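Local atomic coordinates of putative cyclohexadienyl dehydrogenase and ADH prephenate dehydrogenase (Rhizobium meliloti, PDB entry 4WJI), a protein that probably catalyses the oxidative decarboxylation of prephenate to 4-hydroxyphenylpyruvate in tyrosine biosynthesis, and is seen here with NADP and tyrosine bound. Residues A228-P232 against T233-D237; S188-P191 against H192-Y196. All blocks are in the same frame, centred on the assembly; numbering follows the deposited sequence.

Contact 1: A228-P232 against T233-D237. With NAP (NADP nicotinamide-adenine-dinucleotide phosphate), chain B.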
loop_
_atom_site.group_PDB
_atom_site.type_symbol
_atom_site.label_atom_id
_atom_site.label_comp_id
_atom_site.label_asym_id
_atom_site.label_seq_id
_atom_site.Cartn_x
_atom_site.Cartn_y
_atom_site.Cartn_z
ATOM N N ALA A 228 -8.550 1.050 1.680
ATOM C CA ALA A 228 -9.742 1.175 2.569
ATOM C C ALA A 228 -10.612 2.398 2.281
ATOM O O ALA A 228 -11.555 2.692 3.026
ATOM C CB ALA A 228 -9.308 1.147 4.023
ATOM N N ALA A 229 -10.292 3.119 1.212
ATOM C CA ALA A 229 -11.159 4.183 0.689
ATOM C C ALA A 229 -12.039 3.790 -0.499
ATOM O O ALA A 229 -12.794 4.638 -1.034
ATOM C CB ALA A 229 -10.329 5.376 0.300
ATOM N N SER A 230 -11.934 2.526 -0.878
ATOM C CA SER A 230 -12.660 1.991 -2.001
ATOM C C SER A 230 -14.181 1.974 -1.709
ATOM O O SER A 230 -14.635 2.324 -0.626
ATOM C CB SER A 230 -12.126 0.590 -2.318
ATOM O OG SER A 230 -10.757 0.614 -2.668
ATOM N N ASP A 231 -14.957 1.596 -2.714
ATOM C CA ASP A 231 -16.381 1.640 -2.583
ATOM C C ASP A 231 -16.914 0.536 -1.643
ATOM O O ASP A 231 -16.645 -0.654 -1.857
ATOM C CB ASP A 231 -17.051 1.519 -3.940
ATOM C CG ASP A 231 -18.548 1.616 -3.836
ATOM O OD1 ASP A 231 -19.083 2.728 -3.533
ATOM O OD2 ASP A 231 -19.213 0.569 -3.989
ATOM N N PRO A 232 -17.755 0.927 -0.671
ATOM C CA PRO A 232 -18.190 -0.091 0.291
ATOM C C PRO A 232 -19.145 -1.116 -0.288
ATOM O O PRO A 232 -19.138 -2.244 0.149
ATOM C CB PRO A 232 -18.892 0.717 1.401
ATOM C CG PRO A 232 -18.828 2.111 1.009
ATOM C CD PRO A 232 -17.962 2.297 -0.155
ATOM N N THR A 233 -19.985 -0.711 -1.254
ATOM C CA THR A 233 -20.897 -1.662 -1.893
ATOM C C THR A 233 -20.122 -2.735 -2.652
ATOM O O THR A 233 -20.429 -3.940 -2.519
ATOM C CB THR A 233 -21.903 -0.962 -2.816
ATOM O OG1 THR A 233 -22.649 0.020 -2.074
ATOM C CG2 THR A 233 -22.858 -1.921 -3.418
HETATM N N MSE A 234 -19.129 -2.306 -3.440
HETATM C CA MSE A 234 -18.303 -3.239 -4.210
HETATM C C MSE A 234 -17.712 -4.270 -3.283
HETATM O O MSE A 234 -17.740 -5.468 -3.572
HETATM C CB MSE A 234 -17.174 -2.464 -4.927
HETATM C CG MSE A 234 -16.111 -3.355 -5.573
HETATM SE SE MSE A 234 -14.896 -2.267 -6.603
HETATM C CE MSE A 234 -13.547 -3.619 -6.660
ATOM N N TRP A 235 -17.085 -3.813 -2.182
ATOM C CA TRP A 235 -16.349 -4.727 -1.317
ATOM C C TRP A 235 -17.228 -5.542 -0.390
ATOM O O TRP A 235 -16.877 -6.694 -0.116
ATOM C CB TRP A 235 -15.205 -3.970 -0.565
ATOM C CG TRP A 235 -14.106 -3.738 -1.567
ATOM C CD1 TRP A 235 -13.808 -2.587 -2.233
ATOM C CD2 TRP A 235 -13.244 -4.756 -2.104
ATOM N NE1 TRP A 235 -12.807 -2.829 -3.133
ATOM C CE2 TRP A 235 -12.431 -4.148 -3.070
ATOM C CE3 TRP A 235 -13.059 -6.106 -1.823
ATOM C CZ2 TRP A 235 -11.476 -4.874 -3.793
ATOM C CZ3 TRP A 235 -12.149 -6.802 -2.546
ATOM C CH2 TRP A 235 -11.369 -6.197 -3.532
ATOM N N ARG A 236 -18.356 -4.995 0.058
ATOM C CA ARG A 236 -19.377 -5.800 0.721
ATOM C C ARG A 236 -19.727 -6.975 -0.195
ATOM O O ARG A 236 -19.731 -8.155 0.234
ATOM C CB ARG A 236 -20.611 -4.980 1.051
ATOM C CG ARG A 236 -21.764 -5.817 1.609
ATOM C CD ARG A 236 -23.081 -5.100 1.496
ATOM N NE ARG A 236 -23.487 -5.000 0.123
ATOM C CZ ARG A 236 -24.461 -4.232 -0.330
ATOM N NH1 ARG A 236 -25.107 -3.420 0.493
ATOM N NH2 ARG A 236 -24.784 -4.276 -1.618
ATOM N N ASP A 237 -20.033 -6.661 -1.452
ATOM C CA ASP A 237 -20.459 -7.730 -2.349
ATOM C C ASP A 237 -19.375 -8.798 -2.584
ATOM O O ASP A 237 -19.680 -9.991 -2.664
ATOM C CB ASP A 237 -20.975 -7.159 -3.656
ATOM C CG ASP A 237 -22.354 -6.545 -3.529
ATOM O OD1 ASP A 237 -22.941 -6.442 -2.403
ATOM O OD2 ASP A 237 -22.911 -6.213 -4.637
HETATM P PA NAP B . -18.632 1.955 -9.512
HETATM O O1A NAP B . -17.670 2.957 -10.025
HETATM O O2A NAP B . -19.242 2.081 -8.157
HETATM O O5B NAP B . -19.845 1.865 -10.560
HETATM C C5B NAP B . -21.020 1.134 -10.230
HETATM C C4B NAP B . -21.997 1.055 -11.402
HETATM O O4B NAP B . -22.977 0.071 -11.093
HETATM C C3B NAP B . -22.778 2.341 -11.606
HETATM O O3B NAP B . -23.223 2.457 -12.948
HETATM C C2B NAP B . -24.002 2.132 -10.754
HETATM O O2B NAP B . -25.110 2.841 -11.234
HETATM C C1B NAP B . -24.257 0.663 -10.952
HETATM N N9A NAP B . -25.024 -0.049 -9.894
HETATM C C8A NAP B . -24.792 -0.064 -8.591
HETATM N N7A NAP B . -25.605 -0.835 -7.914
HETATM C C5A NAP B . -26.441 -1.357 -8.854
HETATM C C6A NAP B . -27.536 -2.242 -8.776
HETATM N N6A NAP B . -27.941 -2.748 -7.595
HETATM N N1A NAP B . -28.125 -2.573 -9.906
HETATM C C2A NAP B . -27.694 -2.067 -11.049
HETATM N N3A NAP B . -26.693 -1.225 -11.223
HETATM C C4A NAP B . -26.086 -0.882 -10.095
HETATM O O3 NAP B . -18.031 0.476 -9.644
HETATM P PN NAP B . -16.830 -0.154 -10.487
HETATM O O1N NAP B . -15.637 0.112 -9.717
HETATM O O2N NAP B . -16.902 0.252 -11.890
HETATM O O5D NAP B . -17.125 -1.733 -10.328
HETATM C C5D NAP B . -17.991 -2.429 -11.189
HETATM C C4D NAP B . -17.588 -3.901 -11.202
HETATM O O4D NAP B . -16.223 -3.984 -11.558
HETATM C C3D NAP B . -17.699 -4.571 -9.866
HETATM O O3D NAP B . -18.216 -5.882 -10.029
HETATM C C2D NAP B . -16.286 -4.614 -9.338
HETATM O O2D NAP B . -16.121 -5.714 -8.480
HETATM C C1D NAP B . -15.532 -4.810 -10.653
HETATM N N1N NAP B . -14.154 -4.294 -10.680
HETATM C C2N NAP B . -13.820 -3.195 -10.000
HETATM C C3N NAP B . -12.534 -2.712 -10.020
HETATM C C7N NAP B . -12.083 -1.492 -9.250
HETATM O O7N NAP B . -10.909 -1.335 -9.047
HETATM N N7N NAP B . -13.006 -0.651 -8.838
HETATM C C4N NAP B . -11.606 -3.383 -10.771
HETATM C C5N NAP B . -11.989 -4.493 -11.478
HETATM C C6N NAP B . -13.270 -4.968 -11.405
HETATM P P2B NAP B . -25.655 4.161 -10.492
HETATM O O1X NAP B . -24.462 5.007 -10.196
HETATM O O2X NAP B . -26.576 4.768 -11.510
HETATM O O3X NAP B . -26.358 3.763 -9.208
HETATM O O HOH W 1 -10.411 -1.311 -4.543
HETATM O O HOH W 2 -21.089 2.235 -1.923
#

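Contact 2: S188-P191 against H192-Y196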
loop_
_atom_site.group_PDB
_atom_site.type_symbol
_atom_site.label_atom_id
_atom_site.label_comp_id
_atom_site.label_asym_id
_atom_site.label_seq_id
_atom_site.Cartn_x
_atom_site.Cartn_y
_atom_site.Cartn_z
ATOM N N SER A 188 -6.045 -10.189 -4.094
ATOM C CA SER A 188 -6.880 -8.992 -4.052
ATOM C C SER A 188 -7.786 -8.903 -2.831
ATOM O O SER A 188 -7.809 -7.896 -2.145
ATOM C CB SER A 188 -7.756 -8.952 -5.333
ATOM O OG SER A 188 -8.579 -7.791 -5.335
ATOM N N HIS A 189 -8.576 -9.950 -2.576
ATOM C CA HIS A 189 -9.597 -9.832 -1.574
ATOM C C HIS A 189 -9.052 -9.766 -0.151
ATOM O O HIS A 189 -9.429 -8.867 0.596
ATOM C CB HIS A 189 -10.681 -10.912 -1.741
ATOM C CG HIS A 189 -11.235 -10.949 -3.133
ATOM N ND1 HIS A 189 -11.912 -12.047 -3.620
ATOM C CD2 HIS A 189 -11.131 -10.076 -4.164
ATOM C CE1 HIS A 189 -12.265 -11.816 -4.871
ATOM N NE2 HIS A 189 -11.785 -10.623 -5.231
ATOM N N LEU A 190 -8.163 -10.694 0.185
ATOM C CA LEU A 190 -7.501 -10.643 1.490
ATOM C C LEU A 190 -6.758 -9.331 1.688
ATOM O O LEU A 190 -6.925 -8.678 2.731
ATOM C CB LEU A 190 -6.610 -11.868 1.729
ATOM C CG LEU A 190 -5.953 -11.925 3.118
ATOM C CD1 LEU A 190 -7.018 -12.080 4.188
ATOM C CD2 LEU A 190 -4.937 -13.041 3.233
ATOM N N PRO A 191 -5.964 -8.874 0.687
ATOM C CA PRO A 191 -5.301 -7.555 0.886
ATOM C C PRO A 191 -6.291 -6.439 1.246
ATOM O O PRO A 191 -6.025 -5.642 2.172
ATOM C CB PRO A 191 -4.611 -7.321 -0.478
ATOM C CG PRO A 191 -4.235 -8.708 -0.905
ATOM C CD PRO A 191 -5.402 -9.588 -0.457
ATOM N N HIS A 192 -7.440 -6.360 0.556
ATOM C CA HIS A 192 -8.410 -5.313 0.896
ATOM C C HIS A 192 -8.999 -5.480 2.306
ATOM O O HIS A 192 -9.162 -4.513 3.031
ATOM C CB HIS A 192 -9.510 -5.184 -0.172
ATOM C CG HIS A 192 -9.068 -4.481 -1.420
ATOM N ND1 HIS A 192 -8.294 -5.071 -2.396
ATOM C CD2 HIS A 192 -9.323 -3.223 -1.852
ATOM C CE1 HIS A 192 -8.118 -4.212 -3.386
ATOM N NE2 HIS A 192 -8.707 -3.072 -3.060
ATOM N N ILE A 193 -9.386 -6.716 2.648
ATOM C CA ILE A 193 -9.954 -7.007 3.959
ATOM C C ILE A 193 -8.994 -6.612 5.098
ATOM O O ILE A 193 -9.429 -5.975 6.053
ATOM C CB ILE A 193 -10.326 -8.485 4.061
ATOM C CG1 ILE A 193 -11.553 -8.744 3.176
ATOM C CG2 ILE A 193 -10.557 -8.932 5.505
ATOM C CD1 ILE A 193 -11.771 -10.222 2.838
ATOM N N ILE A 194 -7.711 -6.950 4.913
ATOM C CA ILE A 194 -6.710 -6.629 5.899
ATOM C C ILE A 194 -6.497 -5.114 6.000
ATOM O O ILE A 194 -6.314 -4.593 7.100
ATOM C CB ILE A 194 -5.387 -7.397 5.585
ATOM C CG1 ILE A 194 -5.563 -8.921 5.694
ATOM C CG2 ILE A 194 -4.298 -7.009 6.509
ATOM C CD1 ILE A 194 -6.145 -9.447 6.967
ATOM N N ALA A 195 -6.514 -4.413 4.850
ATOM C CA ALA A 195 -6.419 -2.953 4.885
ATOM C C ALA A 195 -7.609 -2.329 5.625
ATOM O O ALA A 195 -7.433 -1.462 6.469
ATOM C CB ALA A 195 -6.338 -2.388 3.480
ATOM N N TYR A 196 -8.825 -2.783 5.324
ATOM C CA TYR A 196 -10.002 -2.273 6.073
ATOM C C TYR A 196 -9.820 -2.535 7.577
ATOM O O TYR A 196 -10.161 -1.683 8.419
ATOM C CB TYR A 196 -11.283 -2.952 5.592
ATOM C CG TYR A 196 -11.840 -2.390 4.299
ATOM C CD1 TYR A 196 -12.298 -1.078 4.238
ATOM C CD2 TYR A 196 -12.005 -3.199 3.146
ATOM C CE1 TYR A 196 -12.839 -0.561 3.078
ATOM C CE2 TYR A 196 -12.580 -2.681 1.992
ATOM C CZ TYR A 196 -13.009 -1.378 1.956
ATOM O OH TYR A 196 -13.611 -0.903 0.782
#

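Contact 1: A228-P232 against T233-D237
Asp231 OD2 takes the backbone N-H of Met234 at 2.9 Å between OD2 and N, the donor on the anti side of the carboxylate and 23° out of its plane. With CG turned away from its own N (chi1 -178°), the carboxylate swings over the first turn of helix 232-241, where OD2 also lies 3.3 Å from Thr233 CB. The other oxygen, OD1, receives a water that bonds to Thr233 OG1 as well. Below the cap the backbone turns begin: Trp235 N donates to Asp231 O, and Arg236 N reaches Pro232 O at 2.9 Å. With an alanine at Asp231 the Met234 amide is likely to lose its capping acceptor and the bridging water one of its partners. Ser230 CB packs against the indole of Trp235, 3.6 Å from NE1, while a second water donates to Ser230 OG and accepts from NE1; Ser230 OG is also hydrogen-bonded to Leu227 O. Met234, modelled as selenomethionine, runs extended past CG and brings SE within 3.3 Å of the carboxamide N7N of NADP and CE within 3.4 Å of C2N on the nicotinamide ring. Farther along, Arg236 NE and NH2 both donate to Asp237 OD1, a salt bridge in the guanidinium plane, while Asp237 OD2 accepts from Gly75 N. From the second subunit, Thr279 and Arg280 bond to the carbonyls of Ala228 and Ala229. This is an aspartate N-cap on a helix whose first turn lines the nicotinamide and tyrosine pockets.

Contact 2: S188-P191 against H192-Y196
The imidazole of His192 meets Ser188 O at its edge, 8° out of the ring plane, and stacks with the indole of Trp235. Ser188 and His192 lie one turn apart on helix 177-203 of the dimerization domain, an alpha-helix kinked at Pro191, whose N has no hydrogen to give to the turn before. Ser188 O accepts twice from His192, from ND1 at 2.9 Å and from the backbone N at 3.1 Å, the two donors arriving from opposite faces of the carbonyl plane. The ND1 bond, with an N-H...O angle of 161°, restrains the ring's rotation; CG set beside the backbone N (chi1 -76°) brings ND1 back over the preceding turn. Ser188 OG turns instead to Ser219 O of the second subunit, and the bound tyrosine touches both Ser188 and His192. The i to i-4 bonds, resumed at His192 N, continue with Ile193 N to His189 O, Ile194 N to Leu190 O and Ala195 N to Pro191 O. On another side of the helix Leu190 and Ile194 both pack on Phe253 of helix 243-265, and Ile194 also meets Ile194 of the second subunit. Leu190 and Ile194 point the same way, and the methyl Leu190 CD1 lies 3.8 Å from Ile194 CG1.

Both contacts belong to the dimerization domain and meet where Trp235 of contact 1 stacks on His192 of contact 2. Contact 2 lies within one helix and is the more deeply enclosed: every touching residue is buried, helix 177-203 being packed about by neighbouring helices and the second subunit. Its bonds are mostly main-chain helix bonds, plus one histidine bond and a single Leu190-Ile194 apolar pair. Contact 1 is partly buried and joins a loop to the start of helix 232-241; its chemistry is more polar, with a carboxylate cap, two waters and a salt bridge. It also reaches NADP directly. Tyr196 joins them again, packing on Ala228 and Ser230, and both contacts touch the second subunit and the bound tyrosine.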